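Local coordinates for protein probable 2-dehydropantoate 2-reductase (Bacillus subtilis, PDB 3EGO) that probably catalyses the NADPH-dependent reduction of 2-dehydropantoate (ketopantoate) to (R)-pantoate in pantothenate biosynthesis, at residues 38-43 with 58-63; 45-50 with 132-137. All coordinates share one frame; numbering follows the deposited sequence. Where two conformers were deposited one is given.

How the interactions relate
Both interactions belong to the N-terminal, Rossmann-type part of the chain and reach the same mixed sheet. Their centres are about 16 Å apart. Interaction 1 sets helix 34-43 against strand 52-61. Interaction 2 pairs strand 45-49 with strand 133-138. The segments alternate along the chain in the order 38-43, 45-50, 58-63, 132-137. Helix 34-43 runs on into strand 45-49, which in turn runs on into strand 52-61, its antiparallel neighbour. The two contacts also meet directly, since Thr132 CG2 lies 3.4 Å from Ala39 O. Helix 34-43 thus touches the chain just ahead of strand 133-138. Segments distant in sequence are brought together in the probable NADP(+)-binding part.

Interaction 1: 38-43 with 58-63; sequences AAIQSE and CSADTS
Gln41 and Ile40 of helix 34-43 pack against Cys58, Ser59 and Ala60 near the end of strand 52-61, a helix-on-strand contact of the Rossmann-type domain. The two segments run nearly antiparallel, at 168°, and their axes come within 6.8 Å.

Gln41 makes the direct polar link. Its OE1 accepts the backbone N-H of Ala60, with 3.1 Å from OE1 to Ala60 N and a fairly straight N-H...O angle of 160°. The donor stands above the plane of the side-chain amide. CG of Gln41 is anti to the backbone N (chi1 -161°), and the chain then bends at chi2. The amide lies over Ser59 CA, with OE1 toward Ala60 and NE2 toward Cys58; NE2 is 3.3 Å from Ser59 CA. CB of Ser59 touches the same amide, although its bond points away from the helix.

Ile40 supplies the apolar half. Its CG2 branch, anti to the backbone N, does the touching. It lies 3.8 Å from Cys58 CB and 4.0 Å from Ala60 CB. The same methyl also rests near Cys58 O.

Water 1 adds a second polar link. It donates to Ile40 O at 3.0 Å and accepts from Cys58 N at 3.0 Å, so it bridges the two backbones. Just past the contact, Asp61 OD2 accepts from Ser63 N, which makes an Asx turn, and also from Thr62 N, where the strand gives way to loop.

The neighbours complete the layer. Ile40 also touches Val29 of strand 26-30 and Leu15 of helix 12-22. Cys58 reaches Val27 and Ala18 on these same two elements. Ser59 and Asp61 pair through their backbones with strand 26-30, so strand 52-61 is bonded in parallel to it within the mixed sheet while helix 34-43 packs against it.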
ATOM      1  N   ALA A  38      34.880 -16.341  -6.813  1.00 36.56           N
ATOM      2  CA  ALA A  38      35.693 -17.028  -7.810  1.00 34.47           C
ATOM      3  C   ALA A  38      35.783 -16.205  -9.068  1.00 34.12           C
ATOM      4  O   ALA A  38      36.829 -16.129  -9.695  1.00 33.15           O
ATOM      5  CB  ALA A  38      35.107 -18.434  -8.143  1.00 36.62           C
ATOM      6  N   ALA A  39      34.670 -15.601  -9.455  1.00 32.87           N
ATOM      7  CA  ALA A  39      34.635 -14.851 -10.714  1.00 33.02           C
ATOM      8  C   ALA A  39      35.447 -13.550 -10.677  1.00 32.79           C
ATOM      9  O   ALA A  39      35.987 -13.119 -11.710  1.00 34.93           O
ATOM     10  CB  ALA A  39      33.195 -14.576 -11.132  1.00 34.14           C
ATOM     11  N   ILE A  40      35.483 -12.899  -9.514  1.00 34.47           N
ATOM     12  CA  ILE A  40      36.294 -11.668  -9.332  1.00 33.84           C
ATOM     13  C   ILE A  40      37.782 -12.030  -9.349  1.00 39.46           C
ATOM     14  O   ILE A  40      38.577 -11.422 -10.070  1.00 40.29           O
ATOM     15  CB  ILE A  40      35.969 -10.965  -7.993  1.00 34.63           C
ATOM     16  CG1 ILE A  40      34.606 -10.230  -8.080  1.00 27.03           C
ATOM     17  CG2 ILE A  40      37.113 -10.003  -7.608  1.00 33.54           C
ATOM     18  CD1 ILE A  40      33.945  -9.900  -6.682  1.00 26.66           C
ATOM     19  N   GLN A  41      38.134 -13.035  -8.549  1.00 43.30           N
ATOM     20  CA  GLN A  41      39.500 -13.536  -8.476  1.00 48.19           C
ATOM     21  C   GLN A  41      39.946 -13.970  -9.887  1.00 49.97           C
ATOM     22  O   GLN A  41      41.137 -14.090 -10.137  1.00 53.14           O
ATOM     23  CB  GLN A  41      39.604 -14.660  -7.420  1.00 45.59           C
ATOM     24  CG  GLN A  41      41.016 -14.979  -6.884  1.00 50.26           C
ATOM     25  CD  GLN A  41      41.560 -13.968  -5.857  1.00 57.06           C
ATOM     26  OE1 GLN A  41      41.243 -14.017  -4.656  1.00 46.18           O
ATOM     27  NE2 GLN A  41      42.428 -13.077  -6.328  1.00 62.50           N
ATOM     28  N   SER A  42      38.981 -14.099 -10.814  1.00 52.59           N
ATOM     29  CA  SER A  42      39.189 -14.600 -12.189  1.00 51.21           C
ATOM     30  C   SER A  42      39.305 -13.595 -13.349  1.00 51.14           C
ATOM     31  O   SER A  42      40.282 -13.640 -14.100  1.00 51.26           O
ATOM     32  CB  SER A  42      38.121 -15.632 -12.547  1.00 53.17           C
ATOM     33  OG  SER A  42      38.343 -16.833 -11.833  1.00 55.99           O
ATOM     34  N   GLU A  43      38.316 -12.729 -13.567  1.00 45.68           N
ATOM     35  CA  GLU A  43      38.541 -11.695 -14.567  1.00 45.12           C
ATOM     36  C   GLU A  43      38.603 -10.277 -14.014  1.00 40.65           C
ATOM     37  O   GLU A  43      38.535  -9.319 -14.775  1.00 40.83           O
ATOM     38  CB  GLU A  43      37.577 -11.761 -15.768  1.00 48.67           C
ATOM     39  CG  GLU A  43      36.113 -11.607 -15.450  1.00 53.26           C
ATOM     40  CD  GLU A  43      35.425 -12.940 -15.377  1.00 60.30           C
ATOM     41  OE1 GLU A  43      36.138 -13.961 -15.257  1.00 64.73           O
ATOM     42  OE2 GLU A  43      34.177 -12.969 -15.443  1.00 68.33           O
ATOM     43  N   CYS A  58      41.548  -7.771  -8.354  1.00 34.64           N
ATOM     44  CA  CYS A  58      41.081  -7.683  -6.974  0.50 35.17           C
ATOM     45  C   CYS A  58      41.092  -9.103  -6.407  1.00 33.99           C
ATOM     46  O   CYS A  58      40.803 -10.029  -7.146  1.00 35.42           O
ATOM     47  CB  CYS A  58      39.627  -7.159  -7.028  0.50 31.87           C
ATOM     48  SG  CYS A  58      38.841  -6.726  -5.512  0.50 33.69           S
ATOM     49  N   SER A  59      41.353  -9.271  -5.112  1.00 34.10           N
ATOM     50  CA  SER A  59      41.148 -10.589  -4.490  1.00 34.49           C
ATOM     51  C   SER A  59      39.709 -10.687  -4.005  1.00 36.37           C
ATOM     52  O   SER A  59      38.993  -9.676  -3.943  1.00 36.40           O
ATOM     53  CB  SER A  59      42.126 -10.839  -3.332  1.00 34.41           C
ATOM     54  OG  SER A  59      43.449 -10.589  -3.764  1.00 33.72           O
ATOM     55  N   ALA A  60      39.272 -11.901  -3.678  1.00 35.58           N
ATOM     56  CA  ALA A  60      37.931 -12.118  -3.179  1.00 32.72           C
ATOM     57  C   ALA A  60      37.887 -13.318  -2.223  1.00 36.71           C
ATOM     58  O   ALA A  60      38.770 -14.180  -2.244  1.00 39.18           O
ATOM     59  CB  ALA A  60      36.960 -12.287  -4.329  1.00 33.61           C
ATOM     60  N   ASP A  61      36.873 -13.374  -1.387  1.00 36.25           N
ATOM     61  CA  ASP A  61      36.775 -14.427  -0.400  1.00 39.29           C
ATOM     62  C   ASP A  61      35.344 -14.444   0.083  1.00 39.17           C
ATOM     63  O   ASP A  61      34.588 -13.522  -0.212  1.00 38.01           O
ATOM     64  CB  ASP A  61      37.703 -14.127   0.774  1.00 38.78           C
ATOM     65  CG  ASP A  61      38.293 -15.381   1.393  1.00 50.19           C
ATOM     66  OD1 ASP A  61      39.544 -15.413   1.529  1.00 52.68           O
ATOM     67  OD2 ASP A  61      37.511 -16.311   1.737  1.00 41.18           O
ATOM     68  N   THR A  62      34.978 -15.487   0.838  1.00 36.19           N
ATOM     69  CA  THR A  62      33.628 -15.636   1.325  1.00 37.13           C
ATOM     70  C   THR A  62      33.679 -15.467   2.829  1.00 36.20           C
ATOM     71  O   THR A  62      32.679 -15.532   3.520  1.00 35.97           O
ATOM     72  CB  THR A  62      33.043 -17.010   0.918  1.00 39.99           C
ATOM     73  OG1 THR A  62      34.005 -18.025   1.179  1.00 37.49           O
ATOM     74  CG2 THR A  62      32.745 -17.032  -0.586  1.00 34.62           C
ATOM     75  N   SER A  63      34.872 -15.197   3.324  1.00 37.59           N
ATOM     76  CA  SER A  63      35.014 -14.928   4.737  1.00 38.70           C
ATOM     77  C   SER A  63      36.118 -13.914   4.971  1.00 33.48           C
ATOM     78  O   SER A  63      36.994 -13.718   4.132  1.00 33.10           O
ATOM     79  CB  SER A  63      35.292 -16.239   5.479  1.00 37.58           C
ATOM     80  OG  SER A  63      36.495 -16.801   4.965  1.00 44.44           O
TER
HETATM   81  O   HOH W   1      41.287 -10.227 -10.048  1.00 35.17           O

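Interaction 2: 45-50 with 132-137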
ATOM      1  N   ILE A  45      37.558  -6.897 -11.630  1.00 32.71           N
ATOM      2  CA  ILE A  45      36.355  -6.083 -11.619  1.00 31.84           C
ATOM      3  C   ILE A  45      36.352  -5.161 -12.815  1.00 27.50           C
ATOM      4  O   ILE A  45      37.364  -4.525 -13.133  1.00 33.14           O
ATOM      5  CB  ILE A  45      36.281  -5.252 -10.307  1.00 31.31           C
ATOM      6  CG1 ILE A  45      35.919  -6.175  -9.143  1.00 34.00           C
ATOM      7  CG2 ILE A  45      35.227  -4.147 -10.414  1.00 32.55           C
ATOM      8  CD1 ILE A  45      36.173  -5.521  -7.834  1.00 40.36           C
ATOM      9  N   ARG A  46      35.220  -5.053 -13.479  1.00 24.47           N
ATOM     10  CA  ARG A  46      35.110  -4.120 -14.581  1.00 25.45           C
ATOM     11  C   ARG A  46      34.294  -2.949 -14.115  1.00 27.47           C
ATOM     12  O   ARG A  46      33.273  -3.122 -13.476  1.00 26.92           O
ATOM     13  CB  ARG A  46      34.386  -4.760 -15.759  1.00 26.36           C
ATOM     14  CG  ARG A  46      35.030  -6.041 -16.253  1.00 35.41           C
ATOM     15  CD  ARG A  46      36.437  -5.790 -16.808  1.00 45.63           C
ATOM     16  NE  ARG A  46      37.175  -7.026 -17.086  1.00 48.08           N
ATOM     17  CZ  ARG A  46      37.107  -7.702 -18.235  1.00 47.07           C
ATOM     18  NH1 ARG A  46      37.814  -8.812 -18.389  1.00 44.05           N
ATOM     19  NH2 ARG A  46      36.335  -7.270 -19.231  1.00 43.82           N
ATOM     20  N   LEU A  47      34.733  -1.753 -14.449  1.00 25.73           N
ATOM     21  CA  LEU A  47      33.910  -0.603 -14.136  1.00 26.50           C
ATOM     22  C   LEU A  47      33.631   0.109 -15.424  1.00 26.06           C
ATOM     23  O   LEU A  47      34.565   0.353 -16.214  1.00 27.61           O
ATOM     24  CB  LEU A  47      34.640   0.326 -13.167  1.00 27.22           C
ATOM     25  CG  LEU A  47      33.825   1.594 -12.886  1.00 28.72           C
ATOM     26  CD1 LEU A  47      33.636   1.781 -11.368  1.00 23.29           C
ATOM     27  CD2 LEU A  47      34.554   2.734 -13.508  1.00 24.18           C
ATOM     28  N   TYR A  48      32.357   0.432 -15.641  1.00 25.70           N
ATOM     29  CA  TYR A  48      31.901   1.172 -16.819  1.00 27.39           C
ATOM     30  C   TYR A  48      31.632   2.615 -16.403  1.00 30.10           C
ATOM     31  O   TYR A  48      31.010   2.888 -15.353  1.00 27.53           O
ATOM     32  CB  TYR A  48      30.610   0.558 -17.369  1.00 27.44           C
ATOM     33  CG  TYR A  48      30.682  -0.889 -17.838  1.00 32.50           C
ATOM     34  CD1 TYR A  48      30.600  -1.207 -19.188  1.00 34.10           C
ATOM     35  CD2 TYR A  48      30.799  -1.939 -16.923  1.00 38.82           C
ATOM     36  CE1 TYR A  48      30.651  -2.556 -19.617  1.00 40.11           C
ATOM     37  CE2 TYR A  48      30.860  -3.250 -17.325  1.00 39.74           C
ATOM     38  CZ  TYR A  48      30.783  -3.564 -18.672  1.00 39.12           C
ATOM     39  OH  TYR A  48      30.836  -4.884 -19.061  1.00 42.98           O
ATOM     40  N   LYS A  49      32.119   3.561 -17.188  1.00 25.26           N
ATOM     41  CA  LYS A  49      31.894   4.924 -16.838  1.00 28.70           C
ATOM     42  C   LYS A  49      31.797   5.672 -18.123  1.00 27.95           C
ATOM     43  O   LYS A  49      32.824   5.953 -18.761  1.00 28.35           O
ATOM     44  CB  LYS A  49      33.002   5.487 -15.978  1.00 28.38           C
ATOM     45  CG  LYS A  49      32.671   6.819 -15.406  1.00 28.22           C
ATOM     46  CD  LYS A  49      33.661   7.159 -14.330  1.00 27.46           C
ATOM     47  CE  LYS A  49      35.116   7.065 -14.862  1.00 38.02           C
ATOM     48  NZ  LYS A  49      36.128   6.745 -13.759  1.00 35.18           N
ATOM     49  N   GLY A  50      30.547   5.959 -18.472  1.00 27.92           N
ATOM     50  CA  GLY A  50      30.167   6.763 -19.631  1.00 32.23           C
ATOM     51  C   GLY A  50      30.946   6.503 -20.903  1.00 36.32           C
ATOM     52  O   GLY A  50      31.466   7.446 -21.528  1.00 42.42           O
ATOM     53  N   THR A 132      30.894  -9.422 -11.628  1.00 26.40           N
ATOM     54  CA  THR A 132      32.172  -8.727 -11.638  1.00 26.77           C
ATOM     55  C   THR A 132      32.119  -7.279 -12.177  1.00 26.61           C
ATOM     56  O   THR A 132      33.133  -6.583 -12.234  1.00 31.07           O
ATOM     57  CB  THR A 132      33.236  -9.516 -12.483  1.00 29.75           C
ATOM     58  OG1 THR A 132      32.769  -9.593 -13.831  1.00 31.48           O
ATOM     59  CG2 THR A 132      33.429 -10.934 -11.951  1.00 31.30           C
ATOM     60  N   ALA A 133      30.959  -6.789 -12.570  1.00 26.41           N
ATOM     61  CA  ALA A 133      30.949  -5.532 -13.297  1.00 21.25           C
ATOM     62  C   ALA A 133      29.973  -4.515 -12.692  1.00 24.21           C
ATOM     63  O   ALA A 133      28.872  -4.901 -12.221  1.00 22.22           O
ATOM     64  CB  ALA A 133      30.606  -5.780 -14.778  1.00 24.37           C
ATOM     65  N   VAL A 134      30.375  -3.233 -12.719  1.00 22.35           N
ATOM     66  CA  VAL A 134      29.597  -2.158 -12.115  1.00 22.52           C
ATOM     67  C   VAL A 134      29.647  -0.924 -13.009  1.00 21.68           C
ATOM     68  O   VAL A 134      30.699  -0.533 -13.555  1.00 22.86           O
ATOM     69  CB  VAL A 134      30.053  -1.841 -10.629  1.00 24.00           C
ATOM     70  CG1 VAL A 134      31.469  -1.240 -10.600  1.00 22.63           C
ATOM     71  CG2 VAL A 134      29.070  -0.840  -9.922  1.00 21.48           C
ATOM     72  N   ASP A 135      28.518  -0.252 -13.131  1.00 19.20           N
ATOM     73  CA  ASP A 135      28.485   0.934 -13.963  1.00 20.68           C
ATOM     74  C   ASP A 135      28.471   2.109 -13.014  1.00 21.41           C
ATOM     75  O   ASP A 135      27.594   2.173 -12.155  1.00 19.92           O
ATOM     76  CB  ASP A 135      27.198   0.877 -14.757  1.00 21.48           C
ATOM     77  CG  ASP A 135      27.052   2.007 -15.767  1.00 30.55           C
ATOM     78  OD1 ASP A 135      27.935   2.869 -15.906  1.00 30.32           O
ATOM     79  OD2 ASP A 135      26.012   2.011 -16.449  1.00 32.59           O
ATOM     80  N   HIS A 136      29.439   3.016 -13.137  1.00 20.73           N
ATOM     81  CA  HIS A 136      29.482   4.209 -12.288  1.00 19.45           C
ATOM     82  C   HIS A 136      28.589   5.255 -12.978  1.00 23.19           C
ATOM     83  O   HIS A 136      29.077   6.058 -13.837  1.00 24.83           O
ATOM     84  CB  HIS A 136      30.920   4.741 -12.194  1.00 22.81           C
ATOM     85  CG  HIS A 136      31.146   5.737 -11.093  1.00 18.53           C
ATOM     86  ND1 HIS A 136      32.380   6.302 -10.848  1.00 22.77           N
ATOM     87  CD2 HIS A 136      30.300   6.260 -10.162  1.00 20.65           C
ATOM     88  CE1 HIS A 136      32.292   7.128  -9.821  1.00 22.35           C
ATOM     89  NE2 HIS A 136      31.041   7.119  -9.380  1.00 24.25           N
ATOM     90  N   THR A 137      27.299   5.211 -12.645  1.00 23.18           N
ATOM     91  CA  THR A 137      26.283   6.040 -13.317  1.00 23.99           C
ATOM     92  C   THR A 137      26.175   7.474 -12.793  1.00 26.76           C
ATOM     93  O   THR A 137      25.620   8.346 -13.468  1.00 27.15           O
ATOM     94  CB  THR A 137      24.860   5.395 -13.185  1.00 25.63           C
ATOM     95  OG1 THR A 137      24.605   5.083 -11.815  1.00 23.96           O
ATOM     96  CG2 THR A 137      24.781   4.138 -13.960  1.00 25.89           C
TER
HETATM   97  O   HOH W   2      28.242   5.256 -16.748  1.00 39.09           O
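Arg46, Tyr48, Val134 and His136 join the two strands through an unbroken parallel ladder. Arg46 N donates to Thr132 O at 2.9 Å, and Val134 N returns to Arg46 O at 3.0 Å. Tyr48 N donates to Val134 O at 2.8 Å. His136 N closes the series on Tyr48 O at 2.7 Å. The strands cross at -25°.

Side chains meet on both faces. On one, the CE2 edge of the Tyr48 ring meets Ala133 CB at 3.6 Å, close to the ring plane, and Arg46 CB also touches this methyl. On the other, the Leu47 and Val134 side chains cross obliquely, CD1 of Leu47 3.8 Å from CG1 of Val134, and the same CD1 touches His136 CB. Lys49 and His136 lie side by side, pointing the same way, with Lys49 CD near ND1.

Asp135 turns its carboxylate toward strand 45-49, CG being anti to the backbone N (chi1 -176°). OD1 comes to 3.1 Å from Tyr48 O, but both are acceptors. Water 2 donates to OD1 and to His136 O, and accepts from Gly50 N. An alanine here would probably leave water 2 without its carboxylate acceptor and cost the link from this side chain to Gly50 N, with the link through His136 O remaining.

Further out, Tyr20 OH of helix 12-22 hydrogen-bonds both Lys49 NZ and His136 ND1, which probably limits rotation of the imidazole, and Leu16 of that helix packs on Leu47 and His136. Ile45 and Leu47 bond through their backbones to strand 52-61, and Asp135 to Val127 of strand 116-128. The side chain of Val134 lies about 4 Å from that of Ala126, a predicted NADP(+)-binding residue. The ladder thus joins strands distant in sequence beside the likely cofactor site of a Rossmann-type domain.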